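Local coordinates for protein alkane monooxygenase (Geobacillus thermodenitrificans, PDB 3B9O) that belongs to the luciferase-like monooxygenase family, builds its chain around a parallel TIM-type barrel and binds flavin mononucleotide, at residues His17-Leu22 and Lys301-Glu306; Trp23-Asn28 and Gln379-Gly384. One frame throughout, in Å; residues are numbered along the deposited sequence.

Contact 1: His17-Leu22 and Lys301-Glu306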
# COMPACT_ATOMS: atom_id res chain seq x y z
N HIS A 17 -10.36 -3.38 -9.17
CA HIS A 17 -9.67 -2.70 -8.08
C HIS A 17 -10.07 -1.19 -8.00
O HIS A 17 -10.86 -0.80 -7.13
CB HIS A 17 -8.15 -2.88 -8.24
CG HIS A 17 -7.33 -2.23 -7.17
ND1 HIS A 17 -5.96 -2.05 -7.30
CD2 HIS A 17 -7.65 -1.74 -5.95
CE1 HIS A 17 -5.49 -1.46 -6.21
NE2 HIS A 17 -6.50 -1.25 -5.38
N ILE A 18 -9.55 -0.37 -8.91
CA ILE A 18 -9.83 1.08 -8.94
C ILE A 18 -10.64 1.48 -10.20
O ILE A 18 -11.64 2.19 -10.07
CB ILE A 18 -8.54 1.95 -8.88
CG1 ILE A 18 -7.71 1.67 -7.61
CG2 ILE A 18 -8.88 3.47 -8.99
CD1 ILE A 18 -8.46 1.93 -6.27
N ALA A 19 -10.21 1.05 -11.39
CA ALA A 19 -10.87 1.42 -12.66
C ALA A 19 -12.10 0.55 -12.99
O ALA A 19 -12.08 -0.31 -13.86
CB ALA A 19 -9.86 1.44 -13.82
N HIS A 20 -13.19 0.81 -12.31
CA HIS A 20 -14.37 -0.08 -12.45
C HIS A 20 -14.99 -0.10 -13.82
O HIS A 20 -15.02 0.92 -14.51
CB HIS A 20 -15.31 0.13 -11.28
CG HIS A 20 -14.63 -0.21 -9.98
ND1 HIS A 20 -14.36 0.72 -9.00
CD2 HIS A 20 -14.09 -1.38 -9.57
CE1 HIS A 20 -13.72 0.12 -8.01
NE2 HIS A 20 -13.54 -1.15 -8.33
N GLY A 21 -15.31 -1.31 -14.28
CA GLY A 21 -15.83 -1.51 -15.62
C GLY A 21 -14.79 -1.97 -16.61
O GLY A 21 -15.13 -2.53 -17.66
N LEU A 22 -13.51 -1.71 -16.32
CA LEU A 22 -12.45 -1.97 -17.26
C LEU A 22 -12.12 -3.44 -17.53
O LEU A 22 -11.49 -3.73 -18.53
CB LEU A 22 -11.16 -1.17 -16.96
CG LEU A 22 -11.49 0.03 -17.83
CD1 LEU A 22 -12.18 1.17 -17.07
CD2 LEU A 22 -10.48 0.42 -18.83
N LYS A 301 -14.87 4.67 -22.59
CA LYS A 301 -15.99 3.81 -23.06
C LYS A 301 -16.38 2.70 -22.05
O LYS A 301 -17.57 2.39 -21.87
CB LYS A 301 -15.59 3.20 -24.41
CG LYS A 301 -16.46 2.07 -24.92
CD LYS A 301 -15.88 1.47 -26.22
CE LYS A 301 -16.71 0.27 -26.72
NZ LYS A 301 -16.28 -0.09 -28.12
N TYR A 302 -15.39 2.13 -21.38
CA TYR A 302 -15.58 1.04 -20.39
C TYR A 302 -15.76 1.46 -18.94
O TYR A 302 -16.07 0.62 -18.10
CB TYR A 302 -14.42 0.02 -20.47
CG TYR A 302 -14.37 -0.68 -21.79
CD1 TYR A 302 -13.59 -0.17 -22.82
CD2 TYR A 302 -15.14 -1.82 -22.03
CE1 TYR A 302 -13.55 -0.79 -24.06
CE2 TYR A 302 -15.12 -2.45 -23.30
CZ TYR A 302 -14.32 -1.93 -24.28
OH TYR A 302 -14.25 -2.54 -25.51
N TRP A 303 -15.58 2.76 -18.64
CA TRP A 303 -15.68 3.26 -17.26
C TRP A 303 -17.11 3.07 -16.80
O TRP A 303 -18.03 3.58 -17.45
CB TRP A 303 -15.33 4.73 -17.22
CG TRP A 303 -15.04 5.37 -15.87
CD1 TRP A 303 -15.86 6.23 -15.16
CD2 TRP A 303 -13.82 5.29 -15.13
NE1 TRP A 303 -15.23 6.65 -14.02
CE2 TRP A 303 -13.97 6.09 -13.98
CE3 TRP A 303 -12.61 4.59 -15.31
CZ2 TRP A 303 -12.95 6.23 -13.02
CZ3 TRP A 303 -11.60 4.72 -14.36
CH2 TRP A 303 -11.78 5.54 -13.23
N SER A 304 -17.27 2.32 -15.70
CA SER A 304 -18.60 1.96 -15.22
C SER A 304 -18.99 2.81 -14.03
O SER A 304 -18.52 2.59 -12.92
CB SER A 304 -18.71 0.49 -14.82
OG SER A 304 -20.04 0.21 -14.39
N LEU A 305 -19.87 3.78 -14.28
CA LEU A 305 -20.38 4.64 -13.23
C LEU A 305 -20.92 3.85 -12.03
O LEU A 305 -20.68 4.21 -10.88
CB LEU A 305 -21.46 5.59 -13.79
CG LEU A 305 -21.85 6.83 -12.97
CD1 LEU A 305 -23.14 6.64 -12.25
CD2 LEU A 305 -20.74 7.30 -12.00
N GLU A 306 -21.66 2.77 -12.30
CA GLU A 306 -22.28 1.99 -11.24
C GLU A 306 -21.25 1.28 -10.32
O GLU A 306 -21.39 1.26 -9.10
CB GLU A 306 -23.26 1.00 -11.88
CG GLU A 306 -24.46 0.68 -11.01
CD GLU A 306 -25.52 1.80 -10.90
OE1 GLU A 306 -26.39 1.69 -10.03
OE2 GLU A 306 -25.50 2.79 -11.64

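Contact 2: Trp23-Asn28 and Gln379-Gly384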
# COMPACT_ATOMS: atom_id res chain seq x y z
N TRP A 23 -12.57 -4.33 -16.65
CA TRP A 23 -12.35 -5.78 -16.82
C TRP A 23 -12.83 -6.24 -18.21
O TRP A 23 -12.27 -7.18 -18.79
CB TRP A 23 -13.05 -6.58 -15.71
CG TRP A 23 -14.54 -6.52 -15.70
CD1 TRP A 23 -15.33 -5.64 -14.98
CD2 TRP A 23 -15.46 -7.40 -16.40
NE1 TRP A 23 -16.66 -5.92 -15.18
CE2 TRP A 23 -16.77 -7.00 -16.04
CE3 TRP A 23 -15.30 -8.48 -17.29
CZ2 TRP A 23 -17.93 -7.63 -16.55
CZ3 TRP A 23 -16.45 -9.13 -17.78
CH2 TRP A 23 -17.74 -8.68 -17.43
N ARG A 24 -13.83 -5.53 -18.74
CA ARG A 24 -14.36 -5.75 -20.10
C ARG A 24 -13.44 -5.40 -21.27
O ARG A 24 -13.63 -5.89 -22.39
CB ARG A 24 -15.67 -5.01 -20.26
CG ARG A 24 -16.74 -5.44 -19.27
CD ARG A 24 -17.97 -4.51 -19.35
NE ARG A 24 -17.72 -3.14 -18.85
CZ ARG A 24 -18.50 -2.09 -19.12
NH1 ARG A 24 -19.55 -2.23 -19.93
NH2 ARG A 24 -18.23 -0.90 -18.61
N HIS A 25 -12.49 -4.51 -21.05
CA HIS A 25 -11.60 -4.08 -22.12
C HIS A 25 -10.86 -5.29 -22.76
O HIS A 25 -10.35 -6.15 -22.06
CB HIS A 25 -10.62 -3.04 -21.59
CG HIS A 25 -9.82 -2.38 -22.66
ND1 HIS A 25 -10.12 -1.12 -23.15
CD2 HIS A 25 -8.74 -2.81 -23.36
CE1 HIS A 25 -9.25 -0.80 -24.09
NE2 HIS A 25 -8.40 -1.80 -24.23
N PRO A 26 -10.82 -5.34 -24.11
CA PRO A 26 -10.33 -6.55 -24.76
C PRO A 26 -8.87 -6.85 -24.47
O PRO A 26 -8.41 -7.96 -24.74
CB PRO A 26 -10.52 -6.26 -26.26
CG PRO A 26 -11.36 -5.09 -26.34
CD PRO A 26 -11.20 -4.31 -25.09
N GLU A 27 -8.14 -5.87 -23.94
CA GLU A 27 -6.72 -6.03 -23.71
C GLU A 27 -6.41 -6.44 -22.27
O GLU A 27 -5.28 -6.78 -21.96
CB GLU A 27 -5.95 -4.75 -24.09
CG GLU A 27 -5.85 -4.48 -25.61
CD GLU A 27 -5.04 -5.53 -26.37
OE1 GLU A 27 -5.65 -6.29 -27.16
OE2 GLU A 27 -3.80 -5.62 -26.17
N ASN A 28 -7.42 -6.47 -21.41
CA ASN A 28 -7.25 -6.59 -19.97
C ASN A 28 -7.06 -8.03 -19.53
O ASN A 28 -7.43 -8.97 -20.22
CB ASN A 28 -8.47 -5.96 -19.27
CG ASN A 28 -8.11 -5.25 -17.97
OD1 ASN A 28 -8.89 -4.44 -17.43
ND2 ASN A 28 -6.94 -5.54 -17.47
N GLN A 379 -3.52 1.36 -12.09
CA GLN A 379 -3.79 0.75 -13.40
C GLN A 379 -5.18 1.08 -13.95
O GLN A 379 -6.15 1.06 -13.22
CB GLN A 379 -3.67 -0.77 -13.30
CG GLN A 379 -2.28 -1.25 -12.82
CD GLN A 379 -2.28 -2.76 -12.65
OE1 GLN A 379 -2.36 -3.26 -11.53
NE2 GLN A 379 -2.21 -3.48 -13.75
N TYR A 380 -5.26 1.34 -15.25
CA TYR A 380 -6.52 1.33 -15.97
C TYR A 380 -6.71 -0.01 -16.69
O TYR A 380 -7.83 -0.48 -16.83
CB TYR A 380 -6.58 2.43 -17.02
CG TYR A 380 -6.76 3.83 -16.49
CD1 TYR A 380 -7.86 4.17 -15.71
CD2 TYR A 380 -5.85 4.83 -16.82
CE1 TYR A 380 -8.04 5.50 -15.23
CE2 TYR A 380 -6.02 6.14 -16.36
CZ TYR A 380 -7.13 6.46 -15.56
OH TYR A 380 -7.29 7.75 -15.08
N VAL A 381 -5.60 -0.58 -17.17
CA VAL A 381 -5.65 -1.88 -17.82
C VAL A 381 -4.42 -2.68 -17.42
O VAL A 381 -3.34 -2.11 -17.21
CB VAL A 381 -5.86 -1.73 -19.41
CG1 VAL A 381 -4.62 -1.16 -20.08
CG2 VAL A 381 -6.21 -3.02 -20.04
N SER A 382 -4.60 -3.99 -17.25
CA SER A 382 -3.50 -4.92 -16.97
C SER A 382 -3.21 -5.83 -18.17
O SER A 382 -4.08 -6.52 -18.65
CB SER A 382 -3.86 -5.79 -15.77
OG SER A 382 -4.19 -4.97 -14.66
N PRO A 383 -1.94 -5.91 -18.59
CA PRO A 383 -0.76 -5.21 -18.08
C PRO A 383 -0.41 -3.91 -18.83
O PRO A 383 0.67 -3.38 -18.59
CB PRO A 383 0.36 -6.24 -18.32
CG PRO A 383 -0.05 -6.86 -19.63
CD PRO A 383 -1.57 -6.93 -19.58
N GLY A 384 -1.30 -3.43 -19.69
CA GLY A 384 -1.04 -2.28 -20.54
C GLY A 384 -0.53 -1.04 -19.80
O GLY A 384 0.45 -0.42 -20.22
O HOH W 1 -3.60 -4.40 -21.01

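Contact 1: His17-Leu22 and Lys301-Glu306
The indole of Trp303 packs against the turn formed by Ala19 to Leu22, and its side chain can be followed outward from the backbone. Its CB leaves the backbone pointing away from His17-Leu22, but CG lies anti to the backbone N (chi1 -166°), and the indole beyond it comes back to the turn. On the six-membered ring, CE3 meets Leu22 CD1 at 3.9 Å, the two side chains crossing obliquely, and CZ3 lies 3.8 Å from Ala19 CB. The polar corner, NE1, is hydrogen-bonded to the carbonyl of Met341, and the His308 ring stacks on the indole. Next to this apolar patch, Ser304 N donates to His20 O over 2.9 Å with an N-H...O angle of 163°, the donor standing above the carbonyl plane. Ala19-Leu22 is a type II turn closed by Leu22 N to Ala19 O. Gly21, at a positive phi of 99°, brings its CA to 3.6 Å from Ser304 CB and 3.3 Å from Tyr302 O, the latter a C-H...O contact; a CB there would run into both partners, so this approach depends on glycine. Ser304 is the N-cap residue of helix 305-316, and its OG is bonded to Glu76. The chemistry implies a seam in which apolar side-chain contacts flank closely packed backbone, with one backbone hydrogen bond across it and the polar ends of Trp303 and Ser304 satisfied beyond it.

Contact 2: Trp23-Asn28 and Gln379-Gly384
Val381 has CG2 anti to its own backbone N, while CG1 stands between the N and the carbonyl carbon (chi1 70°), and it is CG2 that touches His25, Glu27 and Asn28. On the other side, His25 has CG anti to its backbone N (chi1 -171°), and CD2 of the ring beyond it meets that methyl. Val381 CG2 lies 3.6 Å from Asn28 CG and 3.8 Å from Asn28 CB, with the two side chains sliding past each other in opposite directions. Val381 CG2 also lies 4.2 Å from His25 CD2. The imidazole is flanked by its neighbours in sequence: Pro26 CD lies above one face, toward the rim, and Glu27 CA sits at the edge in the ring plane. The Tyr302 ring also meets it, and Phe299 meets it edge-to-face and touches Val381 as well, so helix 289-302 packs against both partners. The backbone presenting these groups is a type I turn from His25 to Asn28, closed by Asn28 N to His25 O. From the end of that turn Asn28 CA makes a C-H...O contact of 3.4 Å with Ser382 O. A water then joins the two backbones, donating to Glu27 O at 3.1 Å and accepting from Gly384 N at 2.8 Å; the latter N-H belongs to the first residue of helix 384-399. Pro383, preceded by a cis peptide bond, is the N-cap residue of that helix, and Ser382 OG is bonded to Arg30. Since strands 6-12 and 374-378 are parallel neighbours in the sheet, this is the meeting of loops that follow adjacent strands at the C-terminal end of a TIM-type barrel, as expected where its first and last strands come together.

From the N terminus, the chain leaves strand 6-12 and passes through His17-Leu22 and then directly through Trp23-Asn28, so one long loop supplies the first half of both contacts. Contact 1 closes a loop of 278 intervening residues at Lys301-Glu306, where helix 289-302 gives way to helix 305-316. Contact 2 closes one of 350 residues at Gln379-Gly384, after strand 374-378. The segments alternate, so the two closures cross. Their centres lie about 11 Å apart, and they touch directly: Tyr302 OH is 3.6 Å from Pro26 CD. Together they tie the loop after strand 6-12 to the junction of two helices and to the start of helix 384-399.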